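Local coordinates for WbbZ protein (Klebsiella pneumoniae subsp. pneumoniae NTUH-K2044, PDB 6X1L), which is of unknown function but probably transfers pyruvyl groups to a surface polysaccharide, as polysaccharide pyruvyl transferases do, at residues Tyr43-Arg48 / Ala151-Leu156; Leu77-Tyr82 / Arg107-Leu112; Val121-Glu126 / Phe145-Met150. One frame throughout, in Å; residues are numbered along the deposited sequence.

Overall arrangement
Interaction 3 lies in the six-stranded parallel sheet of WbbZ; interactions 1 and 2 join helices and loops around it. Interaction 3 pairs strands 120-124 and 144-146 and is the most central, about 9 Å from the centre of the chain. Interactions 1 and 2 lie on opposite sides of that centre, their own centres about 28 Å apart and their nearest atoms about 14 Å. Interaction 3 touches both. Met-150, a selenomethionine, places CE 3.6 Å from CB of Phe-45 in interaction 1, and Glu-126 forms a long, weak ion pair with Arg-107 of interaction 2. Segment 151-156 directly continues 145-150, whereas helix 110-115 leads into strand 120-124. All six segments belong to the pyruvyl transferase family region.

Interaction 1. Residues Tyr43-Arg48 / Ala151-Leu156; sequences YDFFER and AFYLDL
An edge-to-face pair of Phe-45 and Tyr-153 and a backbone-to-carboxylate hydrogen bond from Asp-155 to Asp-44 join the C-terminal end of helix 33-48 to the chain that leaves the parallel sheet after strand 144-146. Phe-45 turns its ring edge to one face of Tyr-153, with the ring planes at 77° and the centroids 5.2 Å apart. The atom that touches is Phe-45 CD1, 3.8 Å from Tyr-153 CE1 and nearer the rim of that face than its centre. With CG anti to its backbone N (chi1 171°), Phe-45 leaves the helix alongside Tyr-153, the two side chains pointing the same way. Arg-48 comes to Tyr-153 at the ring edge, its NH2 3.2 Å from CD1, while its NH1 is held in a salt bridge by Asp-12. One helical turn before Arg-48, Asp-44 OD2 accepts the backbone N-H of Asp-155 at 3.1 Å, on the anti side of the carboxylate and 25° out of its plane. This grips the chain at Asp-155, the centre of an inverse gamma turn. Tyr-159 OH also bonds to OD2, and OD1 makes salt bridges with Arg-207 and Lys-158, a positive setting that would probably stabilise the ionised carboxylate. Helix 6-21 packs against Phe-45 and Tyr-153 through Asp-12, and Leu-154 reaches helices 203-218 and 228-236.

Interaction 2. Residues Leu77-Tyr82 / Arg107-Leu112; sequences LIEGLY and RGYSDL
Glu-79 and Tyr-109 meet with the glutamate chain laid across the tyrosine ring. CB of Glu-79 sits over the centre of that ring, 3.6 Å from the centroid and only 10° off the normal, a CH-pi contact. CG follows, anti to the backbone N (chi1 -176°), and lies 3.7 Å from Tyr-109 CE1; CD reaches 3.8 Å from CD1. At the tip, OE2 accepts the backbone N-H of Tyr-109 at 2.6 Å, the donor lying above the carboxylate plane. Carboxylate and ring are turned only 13° from parallel. The same ring is fixed at its far end, where Tyr-109 OH donates to Tyr-82 O at 2.6 Å. Thus both the backbone and the hydroxyl of Tyr-109 are tied to segment 77-82. The backbones add a single bridge between Ile-78 and Arg-107: Arg-107 N donates to Leu-77 O and Glu-79 N to Arg-107 O, each at 2.9 Å. Beside it, Ile-78 CG2 packs on Arg-107 CB, 4.0 Å away, and the two side chains run alongside each other. Tyr-109 is the N-cap residue of helix 110-115, so the contact joins the start of that helix to the loop between strand 67-71 and helix 84-92. His-86 of helix 84-92 stacks on Tyr-109, Arg-107 hydrogen-bonds Thr-129 of helix 127-135, and Ile-78 packs on Lys-250 of helix 250-259.

Interaction 3. Residues Val121-Glu126 / Phe145-Met150; sequences VVFCRE and FITDDM
Phe-123 and Phe-145 both set CG anti to their carbonyl carbon (chi1 -70° and -53°), which puts both CG atoms beside the backbone N; from paired positions on neighbouring strands the two side chains then lie side by side, pointing the same way. The planes are 17° apart but slid, so the rings barely overlap; Phe-145 CD2 lies over the rim of one Phe-123 face, and Phe-123 CD1 meets Phe-145 CB at 3.6 Å. Val-121 CG1 closes on the Phe-145 edge, 3.8 Å from CE2. Between the backbones, Phe-145 N donates to Val-122 O, Cys-124 N to Phe-145 O at 2.7 Å, and Thr-147 N to Cys-124 O at 2.9 Å. Past the strands, Arg-125 runs extended from CG to NE beside Asp-149 and makes a salt bridge, NH1 to OD1 at 2.7 Å. A water accepts from Asp-149 N and donates to Arg-125 O, bridging the two backbones just beyond the strands. Arg-125 NE is hydrogen-bonded to Thr-105 OG1, and Asp-149 OD2 to His-229 NE2. Leu-14 of helix 6-21 packs against both phenylalanines, while Ile-146 lies on the other sheet face, against Phe-130. Strand 120-124, helix 127-135 and strand 144-146 form a beta-alpha-beta unit, consistent with the Rossmann-like domains of the GT-B clan, to which the family is assigned.

Interaction 1. Residues Tyr43-Arg48 / Ala151-Leu156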
loop_
_atom_site.group_PDB
_atom_site.type_symbol
_atom_site.label_atom_id
_atom_site.label_comp_id
_atom_site.label_asym_id
_atom_site.label_seq_id
_atom_site.Cartn_x
_atom_site.Cartn_y
_atom_site.Cartn_z
ATOM N N TYR A 43 9.492 12.094 8.268
ATOM C CA TYR A 43 8.675 13.262 7.963
ATOM C C TYR A 43 7.967 13.771 9.212
ATOM O O TYR A 43 7.849 14.985 9.412
ATOM C CB TYR A 43 7.676 12.930 6.849
ATOM C CG TYR A 43 8.361 12.603 5.539
ATOM C CD1 TYR A 43 9.341 13.441 5.024
ATOM C CD2 TYR A 43 8.055 11.445 4.837
ATOM C CE1 TYR A 43 9.985 13.148 3.837
ATOM C CE2 TYR A 43 8.694 11.138 3.646
ATOM C CZ TYR A 43 9.658 11.994 3.151
ATOM O OH TYR A 43 10.297 11.695 1.969
ATOM N N ASP A 44 7.491 12.859 10.065
ATOM C CA ASP A 44 6.926 13.268 11.347
ATOM C C ASP A 44 7.968 13.992 12.191
ATOM O O ASP A 44 7.659 14.980 12.867
ATOM C CB ASP A 44 6.392 12.046 12.096
ATOM C CG ASP A 44 5.235 11.371 11.368
ATOM O OD1 ASP A 44 4.768 11.925 10.355
ATOM O OD2 ASP A 44 4.799 10.287 11.808
ATOM N N PHE A 45 9.210 13.512 12.157
ATOM C CA PHE A 45 10.277 14.126 12.942
ATOM C C PHE A 45 10.598 15.532 12.447
ATOM O O PHE A 45 10.787 16.450 13.253
ATOM C CB PHE A 45 11.516 13.236 12.895
ATOM C CG PHE A 45 12.744 13.871 13.493
ATOM C CD1 PHE A 45 12.963 13.835 14.856
ATOM C CD2 PHE A 45 13.677 14.497 12.686
ATOM C CE1 PHE A 45 14.093 14.415 15.406
ATOM C CE2 PHE A 45 14.800 15.082 13.231
ATOM C CZ PHE A 45 15.012 15.039 14.591
ATOM N N PHE A 46 10.664 15.723 11.126
ATOM C CA PHE A 46 10.922 17.051 10.579
ATOM C C PHE A 46 9.816 18.030 10.950
ATOM O O PHE A 46 10.091 19.163 11.362
ATOM C CB PHE A 46 11.062 16.978 9.059
ATOM C CG PHE A 46 12.321 16.306 8.594
ATOM C CD1 PHE A 46 13.437 16.249 9.410
ATOM C CD2 PHE A 46 12.390 15.735 7.331
ATOM C CE1 PHE A 46 14.599 15.633 8.980
ATOM C CE2 PHE A 46 13.546 15.119 6.894
ATOM C CZ PHE A 46 14.654 15.068 7.721
ATOM N N GLU A 47 8.557 17.614 10.805
ATOM C CA GLU A 47 7.447 18.519 11.075
ATOM C C GLU A 47 7.372 18.884 12.551
ATOM O O GLU A 47 7.068 20.032 12.897
ATOM C CB GLU A 47 6.132 17.890 10.608
ATOM C CG GLU A 47 6.052 17.662 9.106
ATOM C CD GLU A 47 4.715 17.079 8.672
ATOM O OE1 GLU A 47 4.620 16.582 7.528
ATOM O OE2 GLU A 47 3.760 17.113 9.477
ATOM N N ARG A 48 7.653 17.927 13.438
ATOM C CA ARG A 48 7.523 18.196 14.866
ATOM C C ARG A 48 8.629 19.111 15.374
ATOM O O ARG A 48 8.441 19.809 16.378
ATOM C CB ARG A 48 7.512 16.883 15.647
ATOM C CG ARG A 48 6.997 17.020 17.067
ATOM C CD ARG A 48 8.090 16.736 18.071
ATOM N NE ARG A 48 8.539 15.350 17.990
ATOM C CZ ARG A 48 9.511 14.836 18.735
ATOM N NH1 ARG A 48 10.143 15.595 19.621
ATOM N NH2 ARG A 48 9.850 13.563 18.595
ATOM N N ALA A 151 11.711 4.855 13.152
ATOM C CA ALA A 151 10.320 4.423 13.290
ATOM C C ALA A 151 9.801 4.568 14.714
ATOM O O ALA A 151 8.588 4.680 14.911
ATOM C CB ALA A 151 10.155 2.977 12.822
ATOM N N PHE A 152 10.682 4.594 15.716
ATOM C CA PHE A 152 10.183 4.857 17.058
ATOM C C PHE A 152 9.691 6.291 17.215
ATOM O O PHE A 152 8.961 6.578 18.170
ATOM C CB PHE A 152 11.262 4.507 18.087
ATOM C CG PHE A 152 11.602 3.040 18.107
ATOM C CD1 PHE A 152 10.839 2.147 18.849
ATOM C CD2 PHE A 152 12.651 2.548 17.350
ATOM C CE1 PHE A 152 11.129 0.793 18.851
ATOM C CE2 PHE A 152 12.952 1.195 17.349
ATOM C CZ PHE A 152 12.187 0.316 18.101
ATOM N N TYR A 153 10.029 7.181 16.277
ATOM C CA TYR A 153 9.503 8.542 16.250
ATOM C C TYR A 153 8.144 8.649 15.567
ATOM O O TYR A 153 7.627 9.762 15.437
ATOM C CB TYR A 153 10.475 9.485 15.533
ATOM C CG TYR A 153 11.592 10.022 16.401
ATOM C CD1 TYR A 153 11.420 11.186 17.142
ATOM C CD2 TYR A 153 12.819 9.376 16.468
ATOM C CE1 TYR A 153 12.435 11.687 17.934
ATOM C CE2 TYR A 153 13.843 9.870 17.257
ATOM C CZ TYR A 153 13.643 11.025 17.987
ATOM O OH TYR A 153 14.656 11.521 18.775
ATOM N N LEU A 154 7.565 7.536 15.120
ATOM C CA LEU A 154 6.317 7.594 14.364
ATOM C C LEU A 154 5.197 8.182 15.213
ATOM O O LEU A 154 4.947 7.732 16.334
ATOM C CB LEU A 154 5.942 6.193 13.880
ATOM C CG LEU A 154 4.829 6.061 12.835
ATOM C CD1 LEU A 154 5.293 6.584 11.487
ATOM C CD2 LEU A 154 4.397 4.608 12.733
ATOM N N ASP A 155 4.523 9.201 14.676
ATOM C CA ASP A 155 3.367 9.813 15.334
ATOM C C ASP A 155 2.166 8.888 15.146
ATOM O O ASP A 155 1.286 9.111 14.311
ATOM C CB ASP A 155 3.109 11.206 14.770
ATOM C CG ASP A 155 2.009 11.939 15.507
ATOM O OD1 ASP A 155 1.559 11.439 16.561
ATOM O OD2 ASP A 155 1.592 13.014 15.029
ATOM N N LEU A 156 2.118 7.852 15.988
ATOM C CA LEU A 156 1.318 6.664 15.710
ATOM C C LEU A 156 -0.171 6.963 15.573
ATOM O O LEU A 156 -0.858 6.317 14.775
ATOM C CB LEU A 156 1.550 5.629 16.811
ATOM C CG LEU A 156 0.912 4.248 16.659
ATOM C CD1 LEU A 156 1.434 3.554 15.412
ATOM C CD2 LEU A 156 1.182 3.409 17.898
#

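Interaction 2. Residues Leu77-Tyr82 / Arg107-Leu112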
loop_
_atom_site.group_PDB
_atom_site.type_symbol
_atom_site.label_atom_id
_atom_site.label_comp_id
_atom_site.label_asym_id
_atom_site.label_seq_id
_atom_site.Cartn_x
_atom_site.Cartn_y
_atom_site.Cartn_z
ATOM N N LEU A 77 23.243 -0.052 3.774
ATOM C CA LEU A 77 24.706 -0.004 3.732
ATOM C C LEU A 77 25.290 -1.279 4.344
ATOM O O LEU A 77 25.875 -1.286 5.428
ATOM C CB LEU A 77 25.218 1.236 4.450
ATOM C CG LEU A 77 24.785 2.568 3.843
ATOM C CD1 LEU A 77 25.341 3.733 4.641
ATOM C CD2 LEU A 77 25.230 2.640 2.396
ATOM N N ILE A 78 25.131 -2.378 3.611
ATOM C CA ILE A 78 25.611 -3.686 4.043
ATOM C C ILE A 78 26.449 -4.279 2.921
ATOM O O ILE A 78 25.903 -4.767 1.923
ATOM C CB ILE A 78 24.465 -4.628 4.427
ATOM C CG1 ILE A 78 23.733 -4.078 5.654
ATOM C CG2 ILE A 78 25.002 -6.029 4.694
ATOM C CD1 ILE A 78 22.591 -4.937 6.118
ATOM N N GLU A 79 27.771 -4.255 3.092
ATOM C CA GLU A 79 28.676 -4.762 2.068
ATOM C C GLU A 79 28.473 -6.258 1.874
ATOM O O GLU A 79 28.323 -7.016 2.837
ATOM C CB GLU A 79 30.126 -4.457 2.454
ATOM C CG GLU A 79 31.146 -4.866 1.411
ATOM C CD GLU A 79 32.535 -4.342 1.718
ATOM O OE1 GLU A 79 33.392 -4.377 0.812
ATOM O OE2 GLU A 79 32.766 -3.892 2.862
ATOM N N GLY A 80 28.460 -6.683 0.613
ATOM C CA GLY A 80 28.115 -8.044 0.274
ATOM C C GLY A 80 26.631 -8.306 0.135
ATOM O O GLY A 80 26.250 -9.424 -0.228
ATOM N N LEU A 81 25.783 -7.314 0.416
ATOM C CA LEU A 81 24.337 -7.461 0.278
ATOM C C LEU A 81 23.774 -6.411 -0.679
ATOM O O LEU A 81 23.286 -6.775 -1.751
ATOM C CB LEU A 81 23.649 -7.374 1.640
ATOM C CG LEU A 81 23.290 -8.690 2.329
ATOM C CD1 LEU A 81 22.247 -8.447 3.411
ATOM C CD2 LEU A 81 22.793 -9.713 1.318
ATOM N N TYR A 82 23.816 -5.133 -0.320
ATOM C CA TYR A 82 23.277 -4.067 -1.150
ATOM C C TYR A 82 24.359 -3.032 -1.420
ATOM O O TYR A 82 25.184 -2.739 -0.547
ATOM C CB TYR A 82 22.075 -3.386 -0.484
ATOM C CG TYR A 82 21.137 -4.331 0.232
ATOM C CD1 TYR A 82 20.137 -5.003 -0.456
ATOM C CD2 TYR A 82 21.247 -4.541 1.601
ATOM C CE1 TYR A 82 19.274 -5.865 0.201
ATOM C CE2 TYR A 82 20.392 -5.398 2.265
ATOM C CZ TYR A 82 19.408 -6.057 1.562
ATOM O OH TYR A 82 18.558 -6.910 2.226
ATOM N N ARG A 107 27.160 -2.406 7.833
ATOM C CA ARG A 107 28.037 -3.570 7.899
ATOM C C ARG A 107 29.080 -3.445 6.802
ATOM O O ARG A 107 28.730 -3.320 5.624
ATOM C CB ARG A 107 27.251 -4.875 7.742
ATOM C CG ARG A 107 26.184 -5.109 8.805
ATOM C CD ARG A 107 26.799 -5.394 10.172
ATOM N NE ARG A 107 25.781 -5.739 11.159
ATOM C CZ ARG A 107 25.231 -4.871 12.002
ATOM N NH1 ARG A 107 25.610 -3.599 11.991
ATOM N NH2 ARG A 107 24.299 -5.274 12.858
ATOM N N GLY A 108 30.355 -3.475 7.187
ATOM C CA GLY A 108 31.390 -3.399 6.179
ATOM C C GLY A 108 31.494 -2.003 5.590
ATOM O O GLY A 108 31.188 -0.997 6.239
ATOM N N TYR A 109 31.924 -1.949 4.327
ATOM C CA TYR A 109 32.216 -0.686 3.646
ATOM C C TYR A 109 33.184 0.164 4.466
ATOM O O TYR A 109 33.020 1.379 4.608
ATOM C CB TYR A 109 30.930 0.081 3.341
ATOM C CG TYR A 109 30.069 -0.561 2.273
ATOM C CD1 TYR A 109 30.637 -1.081 1.117
ATOM C CD2 TYR A 109 28.691 -0.653 2.423
ATOM C CE1 TYR A 109 29.854 -1.670 0.136
ATOM C CE2 TYR A 109 27.901 -1.238 1.447
ATOM C CZ TYR A 109 28.490 -1.746 0.307
ATOM O OH TYR A 109 27.712 -2.329 -0.666
ATOM N N SER A 110 34.212 -0.489 5.015
ATOM C CA SER A 110 35.167 0.220 5.862
ATOM C C SER A 110 35.949 1.264 5.079
ATOM O O SER A 110 36.307 2.309 5.634
ATOM C CB SER A 110 36.117 -0.774 6.530
ATOM O OG SER A 110 36.732 -1.626 5.580
ATOM N N ASP A 111 36.221 1.006 3.796
ATOM C CA ASP A 111 36.925 1.985 2.974
ATOM C C ASP A 111 36.123 3.272 2.822
ATOM O O ASP A 111 36.703 4.363 2.791
ATOM C CB ASP A 111 37.238 1.383 1.603
ATOM C CG ASP A 111 38.054 2.317 0.719
ATOM O OD1 ASP A 111 38.744 3.211 1.255
ATOM O OD2 ASP A 111 38.002 2.155 -0.519
ATOM N N LEU A 112 34.795 3.170 2.737
ATOM C CA LEU A 112 33.973 4.365 2.570
ATOM C C LEU A 112 34.038 5.267 3.797
ATOM O O LEU A 112 34.130 6.494 3.669
ATOM C CB LEU A 112 32.526 3.971 2.277
ATOM C CG LEU A 112 31.562 5.135 2.045
ATOM C CD1 LEU A 112 31.897 5.864 0.752
ATOM C CD2 LEU A 112 30.120 4.652 2.040
#

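Interaction 3. Residues Val121-Glu126 / Phe145-Met150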
loop_
_atom_site.group_PDB
_atom_site.type_symbol
_atom_site.label_atom_id
_atom_site.label_comp_id
_atom_site.label_asym_id
_atom_site.label_seq_id
_atom_site.Cartn_x
_atom_site.Cartn_y
_atom_site.Cartn_z
ATOM N N VAL A 121 28.653 12.329 9.291
ATOM C CA VAL A 121 28.086 12.312 10.633
ATOM C C VAL A 121 27.139 11.121 10.666
ATOM O O VAL A 121 26.120 11.112 9.963
ATOM C CB VAL A 121 27.368 13.621 10.983
ATOM C CG1 VAL A 121 26.791 13.547 12.387
ATOM C CG2 VAL A 121 28.333 14.797 10.863
ATOM N N VAL A 122 27.487 10.102 11.450
ATOM C CA VAL A 122 26.847 8.794 11.367
ATOM C C VAL A 122 25.984 8.577 12.600
ATOM O O VAL A 122 26.483 8.612 13.731
ATOM C CB VAL A 122 27.875 7.662 11.227
ATOM C CG1 VAL A 122 27.158 6.341 10.969
ATOM C CG2 VAL A 122 28.864 7.971 10.117
ATOM N N PHE A 123 24.696 8.323 12.384
ATOM C CA PHE A 123 23.794 7.920 13.452
ATOM C C PHE A 123 23.545 6.423 13.334
ATOM O O PHE A 123 23.150 5.936 12.268
ATOM C CB PHE A 123 22.484 8.706 13.392
ATOM C CG PHE A 123 22.636 10.150 13.765
ATOM C CD1 PHE A 123 22.476 10.558 15.077
ATOM C CD2 PHE A 123 22.957 11.096 12.806
ATOM C CE1 PHE A 123 22.631 11.887 15.429
ATOM C CE2 PHE A 123 23.111 12.425 13.148
ATOM C CZ PHE A 123 22.948 12.822 14.463
ATOM N N CYS A 124 23.783 5.702 14.425
ATOM C CA CYS A 124 23.682 4.252 14.468
ATOM C C CYS A 124 22.456 3.852 15.276
ATOM O O CYS A 124 22.207 4.402 16.355
ATOM C CB CYS A 124 24.943 3.645 15.086
ATOM S SG CYS A 124 26.472 4.383 14.453
ATOM N N ARG A 125 21.691 2.893 14.758
ATOM C CA ARG A 125 20.453 2.483 15.405
ATOM C C ARG A 125 20.617 1.248 16.285
ATOM O O ARG A 125 19.618 0.734 16.800
ATOM C CB ARG A 125 19.353 2.254 14.360
ATOM C CG ARG A 125 19.584 1.090 13.418
ATOM C CD ARG A 125 18.456 1.024 12.377
ATOM N NE ARG A 125 18.564 -0.156 11.529
ATOM C CZ ARG A 125 17.750 -0.417 10.510
ATOM N NH1 ARG A 125 16.774 0.429 10.207
ATOM N NH2 ARG A 125 17.918 -1.517 9.790
ATOM N N GLU A 126 21.842 0.760 16.471
ATOM C CA GLU A 126 22.098 -0.298 17.443
ATOM C C GLU A 126 23.580 -0.298 17.803
ATOM O O GLU A 126 24.384 0.434 17.223
ATOM C CB GLU A 126 21.645 -1.673 16.932
ATOM C CG GLU A 126 21.576 -1.819 15.413
ATOM C CD GLU A 126 22.927 -2.072 14.783
ATOM O OE1 GLU A 126 23.905 -2.289 15.536
ATOM O OE2 GLU A 126 23.008 -2.060 13.536
ATOM N N PHE A 145 27.021 8.810 16.516
ATOM C CA PHE A 145 26.033 8.823 17.584
ATOM C C PHE A 145 25.216 7.541 17.510
ATOM O O PHE A 145 25.163 6.873 16.474
ATOM C CB PHE A 145 25.076 10.024 17.487
ATOM C CG PHE A 145 25.759 11.357 17.398
ATOM C CD1 PHE A 145 25.865 12.170 18.515
ATOM C CD2 PHE A 145 26.274 11.812 16.192
ATOM C CE1 PHE A 145 26.481 13.400 18.435
ATOM C CE2 PHE A 145 26.898 13.043 16.111
ATOM C CZ PHE A 145 27.001 13.835 17.232
ATOM N N ILE A 146 24.551 7.215 18.616
ATOM C CA ILE A 146 23.678 6.051 18.687
ATOM C C ILE A 146 22.311 6.501 19.186
ATOM O O ILE A 146 22.215 7.294 20.130
ATOM C CB ILE A 146 24.266 4.948 19.591
ATOM C CG1 ILE A 146 23.350 3.721 19.609
ATOM C CG2 ILE A 146 24.516 5.466 21.000
ATOM C CD1 ILE A 146 24.003 2.485 20.178
ATOM N N THR A 147 21.257 6.011 18.539
ATOM C CA THR A 147 19.897 6.353 18.929
ATOM C C THR A 147 18.958 5.378 18.232
ATOM O O THR A 147 19.373 4.597 17.373
ATOM C CB THR A 147 19.566 7.813 18.591
ATOM O OG1 THR A 147 18.268 8.151 19.095
ATOM C CG2 THR A 147 19.618 8.051 17.092
ATOM N N ASP A 148 17.688 5.421 18.621
ATOM C CA ASP A 148 16.711 4.481 18.089
ATOM C C ASP A 148 16.487 4.692 16.596
ATOM O O ASP A 148 16.606 5.805 16.075
ATOM C CB ASP A 148 15.380 4.619 18.829
ATOM C CG ASP A 148 15.429 4.041 20.229
ATOM O OD1 ASP A 148 16.001 2.944 20.403
ATOM O OD2 ASP A 148 14.897 4.688 21.156
ATOM N N ASP A 149 16.163 3.597 15.907
ATOM C CA ASP A 149 15.633 3.678 14.551
ATOM C C ASP A 149 14.542 4.739 14.482
ATOM O O ASP A 149 13.807 4.964 15.448
ATOM C CB ASP A 149 15.082 2.315 14.120
ATOM C CG ASP A 149 14.506 2.326 12.706
ATOM O OD1 ASP A 149 15.273 2.130 11.737
ATOM O OD2 ASP A 149 13.279 2.525 12.563
HETATM N N MSE A 150 14.457 5.416 13.340
HETATM C CA MSE A 150 13.509 6.518 13.173
HETATM C C MSE A 150 12.062 6.107 13.464
HETATM O O MSE A 150 11.283 6.911 13.983
HETATM C CB MSE A 150 13.591 7.098 11.757
HETATM C CG MSE A 150 14.886 7.821 11.430
HETATM SE SE MSE A 150 15.289 9.289 12.656
HETATM C CE MSE A 150 13.781 10.463 12.276
HETATM O O HOH W 1 16.866 1.006 16.771
#